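Local coordinates for C2 toxin component I (Clostridium botulinum, PDB 2J3Z), which transfers ADP-ribose, probably to actin of host cells, as the enzymatic component of the binary C2 toxin, at residues Glu17-Gly22 with Glu181-Leu186; Glu24-Trp29 with Gly175-Lys180. The protein carries 1 engineered substitution. All coordinates share one frame; numbering follows the deposited sequence.

Contact 1. Residues Glu17-Gly22 with Glu181-Leu186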
# COMPACT_ATOMS: atom_id res chain seq x y z
N GLU A 17 -32.85 -10.64 9.25
CA GLU A 17 -32.44 -9.70 10.27
C GLU A 17 -31.39 -8.71 9.73
O GLU A 17 -31.54 -7.49 9.89
CB GLU A 17 -31.96 -10.46 11.51
CG GLU A 17 -33.14 -10.99 12.32
CD GLU A 17 -32.74 -11.73 13.60
OE1 GLU A 17 -31.56 -11.60 14.03
OE2 GLU A 17 -33.63 -12.42 14.17
N ALA A 18 -30.36 -9.25 9.07
CA ALA A 18 -29.38 -8.46 8.33
C ALA A 18 -30.03 -7.59 7.25
O ALA A 18 -29.71 -6.41 7.15
CB ALA A 18 -28.32 -9.38 7.72
N LYS A 19 -30.93 -8.16 6.46
CA LYS A 19 -31.68 -7.42 5.43
C LYS A 19 -32.48 -6.22 5.96
O LYS A 19 -32.45 -5.14 5.36
CB LYS A 19 -32.64 -8.36 4.68
CG LYS A 19 -32.00 -9.30 3.66
CD LYS A 19 -31.88 -8.65 2.28
CE LYS A 19 -30.51 -8.02 2.06
NZ LYS A 19 -30.49 -7.21 0.82
N LYS A 20 -33.17 -6.42 7.09
CA LYS A 20 -33.98 -5.36 7.70
C LYS A 20 -33.08 -4.22 8.20
O LYS A 20 -33.33 -3.06 7.90
CB LYS A 20 -34.84 -5.93 8.83
CG LYS A 20 -35.92 -4.99 9.31
CD LYS A 20 -36.99 -5.75 10.12
CE LYS A 20 -38.31 -4.96 10.21
NZ LYS A 20 -39.54 -5.85 10.35
N TRP A 21 -32.03 -4.57 8.94
CA TRP A 21 -31.07 -3.61 9.42
C TRP A 21 -30.40 -2.85 8.25
O TRP A 21 -30.21 -1.62 8.31
CB TRP A 21 -30.00 -4.36 10.22
CG TRP A 21 -29.04 -3.44 10.92
CD1 TRP A 21 -29.22 -2.87 12.16
CD2 TRP A 21 -27.76 -2.98 10.45
NE1 TRP A 21 -28.13 -2.10 12.48
CE2 TRP A 21 -27.22 -2.14 11.45
CE3 TRP A 21 -27.02 -3.20 9.28
CZ2 TRP A 21 -25.99 -1.52 11.32
CZ3 TRP A 21 -25.80 -2.58 9.15
CH2 TRP A 21 -25.29 -1.75 10.17
N GLY A 22 -30.04 -3.61 7.21
CA GLY A 22 -29.32 -3.08 6.06
C GLY A 22 -30.12 -2.07 5.27
O GLY A 22 -29.56 -1.07 4.79
N GLU A 181 -29.38 -9.73 -1.25
CA GLU A 181 -28.87 -10.72 -0.25
C GLU A 181 -27.52 -10.44 0.45
O GLU A 181 -27.23 -11.07 1.46
CB GLU A 181 -28.93 -12.19 -0.77
CG GLU A 181 -27.68 -12.76 -1.48
CD GLU A 181 -27.77 -14.29 -1.67
OE1 GLU A 181 -28.90 -14.85 -1.74
OE2 GLU A 181 -26.69 -14.94 -1.74
N THR A 182 -26.72 -9.51 -0.09
CA THR A 182 -25.52 -9.02 0.60
C THR A 182 -25.83 -7.71 1.35
O THR A 182 -26.33 -6.73 0.78
CB THR A 182 -24.31 -8.89 -0.38
OG1 THR A 182 -23.86 -10.20 -0.75
CG2 THR A 182 -23.11 -8.17 0.25
N VAL A 183 -25.57 -7.72 2.66
CA VAL A 183 -25.53 -6.48 3.43
C VAL A 183 -24.08 -6.19 3.81
O VAL A 183 -23.39 -7.03 4.41
CB VAL A 183 -26.39 -6.51 4.69
CG1 VAL A 183 -26.40 -5.13 5.31
CG2 VAL A 183 -27.83 -6.95 4.36
N SER A 184 -23.60 -5.00 3.46
CA SER A 184 -22.23 -4.65 3.85
C SER A 184 -22.02 -3.21 4.32
O SER A 184 -22.80 -2.28 3.99
CB SER A 184 -21.25 -4.98 2.71
OG SER A 184 -21.52 -4.13 1.61
N LEU A 185 -20.94 -3.03 5.09
CA LEU A 185 -20.42 -1.68 5.36
C LEU A 185 -19.40 -1.28 4.32
O LEU A 185 -18.67 -2.13 3.81
CB LEU A 185 -19.82 -1.52 6.76
CG LEU A 185 -20.50 -2.14 7.98
CD1 LEU A 185 -19.77 -1.71 9.23
CD2 LEU A 185 -21.93 -1.74 8.12
N LEU A 186 -19.38 0.01 3.99
CA LEU A 186 -18.29 0.59 3.21
C LEU A 186 -17.43 1.40 4.15
O LEU A 186 -17.95 2.11 5.01
CB LEU A 186 -18.82 1.44 2.04
CG LEU A 186 -17.76 1.92 1.04
CD1 LEU A 186 -17.15 0.75 0.27
CD2 LEU A 186 -18.34 2.96 0.08

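Contact 2. Residues Glu24-Trp29 with Gly175-Lys180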
# COMPACT_ATOMS: atom_id res chain seq x y z
N GLU A 24 -32.86 -0.12 6.32
CA GLU A 24 -32.99 1.10 7.09
C GLU A 24 -31.71 1.95 7.08
O GLU A 24 -31.76 3.15 6.82
CB GLU A 24 -33.43 0.80 8.52
CG GLU A 24 -33.96 2.04 9.25
CD GLU A 24 -35.04 2.79 8.45
OE1 GLU A 24 -35.97 2.14 7.91
OE2 GLU A 24 -34.95 4.05 8.37
N GLU A 25 -30.59 1.31 7.36
CA GLU A 25 -29.30 1.98 7.45
C GLU A 25 -28.86 2.62 6.13
O GLU A 25 -28.38 3.76 6.12
CB GLU A 25 -28.22 1.02 7.95
CG GLU A 25 -28.41 0.57 9.37
CD GLU A 25 -28.24 1.72 10.34
OE1 GLU A 25 -27.08 2.21 10.53
OE2 GLU A 25 -29.29 2.14 10.90
N GLU A 26 -29.02 1.89 5.03
CA GLU A 26 -28.72 2.44 3.71
C GLU A 26 -29.61 3.64 3.42
O GLU A 26 -29.12 4.65 2.95
CB GLU A 26 -28.85 1.41 2.58
CG GLU A 26 -28.56 1.96 1.20
CD GLU A 26 -28.91 0.99 0.09
OE1 GLU A 26 -28.11 0.07 -0.15
OE2 GLU A 26 -29.98 1.15 -0.53
N LYS A 27 -30.91 3.51 3.71
CA LYS A 27 -31.87 4.58 3.50
C LYS A 27 -31.43 5.81 4.29
O LYS A 27 -31.44 6.92 3.77
CB LYS A 27 -33.30 4.16 3.90
CG LYS A 27 -34.36 5.28 3.80
CD LYS A 27 -35.75 4.79 4.25
CE LYS A 27 -36.84 5.86 4.01
NZ LYS A 27 -38.23 5.40 4.37
N ARG A 28 -31.03 5.56 5.53
CA ARG A 28 -30.60 6.59 6.48
C ARG A 28 -29.36 7.30 5.95
O ARG A 28 -29.30 8.53 5.96
CB ARG A 28 -30.35 5.93 7.84
CG ARG A 28 -30.12 6.86 9.02
CD ARG A 28 -30.25 6.11 10.34
NE ARG A 28 -31.64 5.78 10.62
CZ ARG A 28 -32.08 4.96 11.58
NH1 ARG A 28 -31.22 4.33 12.39
NH2 ARG A 28 -33.38 4.76 11.74
N TRP A 29 -28.40 6.54 5.46
CA TRP A 29 -27.17 7.12 4.89
C TRP A 29 -27.49 7.90 3.63
O TRP A 29 -27.09 9.05 3.48
CB TRP A 29 -26.20 6.01 4.54
CG TRP A 29 -24.86 6.46 4.07
CD1 TRP A 29 -24.20 7.63 4.41
CD2 TRP A 29 -23.95 5.72 3.24
NE1 TRP A 29 -22.94 7.65 3.82
CE2 TRP A 29 -22.77 6.49 3.10
CE3 TRP A 29 -24.03 4.48 2.59
CZ2 TRP A 29 -21.67 6.07 2.32
CZ3 TRP A 29 -22.93 4.06 1.82
CH2 TRP A 29 -21.76 4.85 1.70
N GLY A 175 -20.45 3.55 5.52
CA GLY A 175 -21.78 3.55 4.97
C GLY A 175 -22.27 2.12 4.93
O GLY A 175 -21.49 1.17 5.11
N VAL A 176 -23.57 1.96 4.72
CA VAL A 176 -24.10 0.62 4.54
C VAL A 176 -24.80 0.51 3.19
O VAL A 176 -25.60 1.39 2.79
CB VAL A 176 -25.01 0.08 5.70
CG1 VAL A 176 -24.41 0.31 7.08
CG2 VAL A 176 -26.32 0.70 5.66
N LEU A 177 -24.46 -0.59 2.52
CA LEU A 177 -25.06 -0.94 1.26
C LEU A 177 -25.83 -2.23 1.44
O LEU A 177 -25.34 -3.23 2.02
CB LEU A 177 -24.00 -1.08 0.16
CG LEU A 177 -23.27 0.23 -0.21
CD1 LEU A 177 -22.03 -0.06 -1.08
CD2 LEU A 177 -24.21 1.22 -0.88
N ASN A 178 -27.04 -2.17 0.93
CA ASN A 178 -27.95 -3.29 0.92
C ASN A 178 -28.29 -3.59 -0.54
O ASN A 178 -28.98 -2.81 -1.18
CB ASN A 178 -29.19 -2.88 1.71
CG ASN A 178 -30.19 -3.98 1.84
OD1 ASN A 178 -31.21 -4.00 1.16
ND2 ASN A 178 -29.92 -4.91 2.72
N ASP A 179 -27.77 -4.69 -1.07
CA ASP A 179 -28.24 -5.20 -2.37
C ASP A 179 -28.31 -6.70 -2.41
O ASP A 179 -27.36 -7.40 -2.02
CB ASP A 179 -27.37 -4.72 -3.55
CG ASP A 179 -26.00 -5.39 -3.60
OD1 ASP A 179 -25.57 -5.89 -2.55
OD2 ASP A 179 -25.34 -5.42 -4.66
N LYS A 180 -29.45 -7.19 -2.89
CA LYS A 180 -29.55 -8.56 -3.38
C LYS A 180 -28.84 -9.58 -2.46
O LYS A 180 -27.81 -10.19 -2.82
CB LYS A 180 -28.92 -8.61 -4.78
CG LYS A 180 -29.83 -9.11 -5.88
CD LYS A 180 -28.99 -9.68 -7.02
CE LYS A 180 -28.65 -11.17 -6.75
NZ LYS A 180 -27.36 -11.56 -7.41

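Contact 1. Residues Glu17-Gly22 with Glu181-Leu186
Ala-18 O takes the helical hydrogen bond from Gly-22 N at 2.8 Å, and the CG2 methyl of Val-183 packs against the same oxygen at 3.4 Å. Val-183 turns both branches to the helix. CG1, anti to the backbone N (chi1 -173°), lies 3.6 Å from Gly-22 CA, while CG2 faces Ala-18. Gly-22, without a side chain, lets Val-183 CG1 lie directly on its CA; the nearest pair of CA atoms is Gly-22 and Val-183, 5.7 Å apart. The helix, part of 15-31, crosses strand 182-186 at 51°, an alpha-on-beta packing in the N-terminal of two ADP-ribosyltransferase-like domains. The strand is an inner one, bonded through its backbone to Leu-151 and Leu-149 on one flank and to Leu-177 on the other. Trp-21 closes the contact further along the strand: the tip of its benzo ring, CH2, meets Leu-185 CD2 at 3.9 Å, the methyl lying in the ring plane at the edge, and Phe-10 meets the same indole with its ring. Lys-19 covers the other end. Its chain, bent at chi2 and chi3, folds over the strand so that CE lies 3.7 Å from Val-183 CG2. The ammonium NZ ends 3.4 Å from Glu-181 N, two donors with no hydrogen bond between them.

Contact 2. Residues Glu24-Trp29 with Gly175-Lys180
The polar part of the contact centres on Glu-26. Its extended chain, with CG anti to the backbone N (chi1 179°), carries OE1 to Asn-178 N, which donates a nearly straight hydrogen bond of 2.7 Å (171°) on the anti side of the carboxylate, 34° out of its plane. Asn-178 O lies 3.2 Å from the same OE1, two acceptors side by side; Lys-45 NZ reconciles them by bridging to both, and would probably keep the carboxylate ionised. A CA-H...O contact is added, Glu-26 CA to Val-176 O at 3.4 Å.

Trp-29 and Val-176 supply the apolar part. Val-176 CG2 lies 4.0 Å from Glu-26 CB. Gly-175 CA lies against one face of the Trp-29 six-membered ring, modelled too close for its exact spacing to be trusted, and Trp-29 CZ3 reaches Leu-177 CD2 at 4.1 Å. The indole NE1 is fixed from elsewhere, by a hydrogen bond to Ala-88 O. Strand 175-179 is the last of its sheet, so Glu-26 takes up a backbone N-H on the side turned from strand 182-187: a helix laid across the edge of a beta sheet, its carboxylate accepting an outward backbone N-H of the edge strand.

Overall arrangement
Both contacts set helix 15-31 against one end of the same eight-stranded sheet, using successive strands of a hairpin: 182-187, an inner strand, in contact 1, and 175-179, the edge strand, in contact 2. The strands are tied by backbone hydrogen bonds such as Leu-177 N to Ser-184 O, and Asn-178 also packs on Val-183 and Lys-19. Each contact is partly buried, about 28 Å from the centre of the chain. Their chemistry differs: contact 1 is held by methyl, ring and lysine-chain packing without a hydrogen bond across it, whereas contact 2 adds a hydrogen bond from a backbone N-H, available on an edge strand, to a carboxylate that also has a salt bridge to Lys-45.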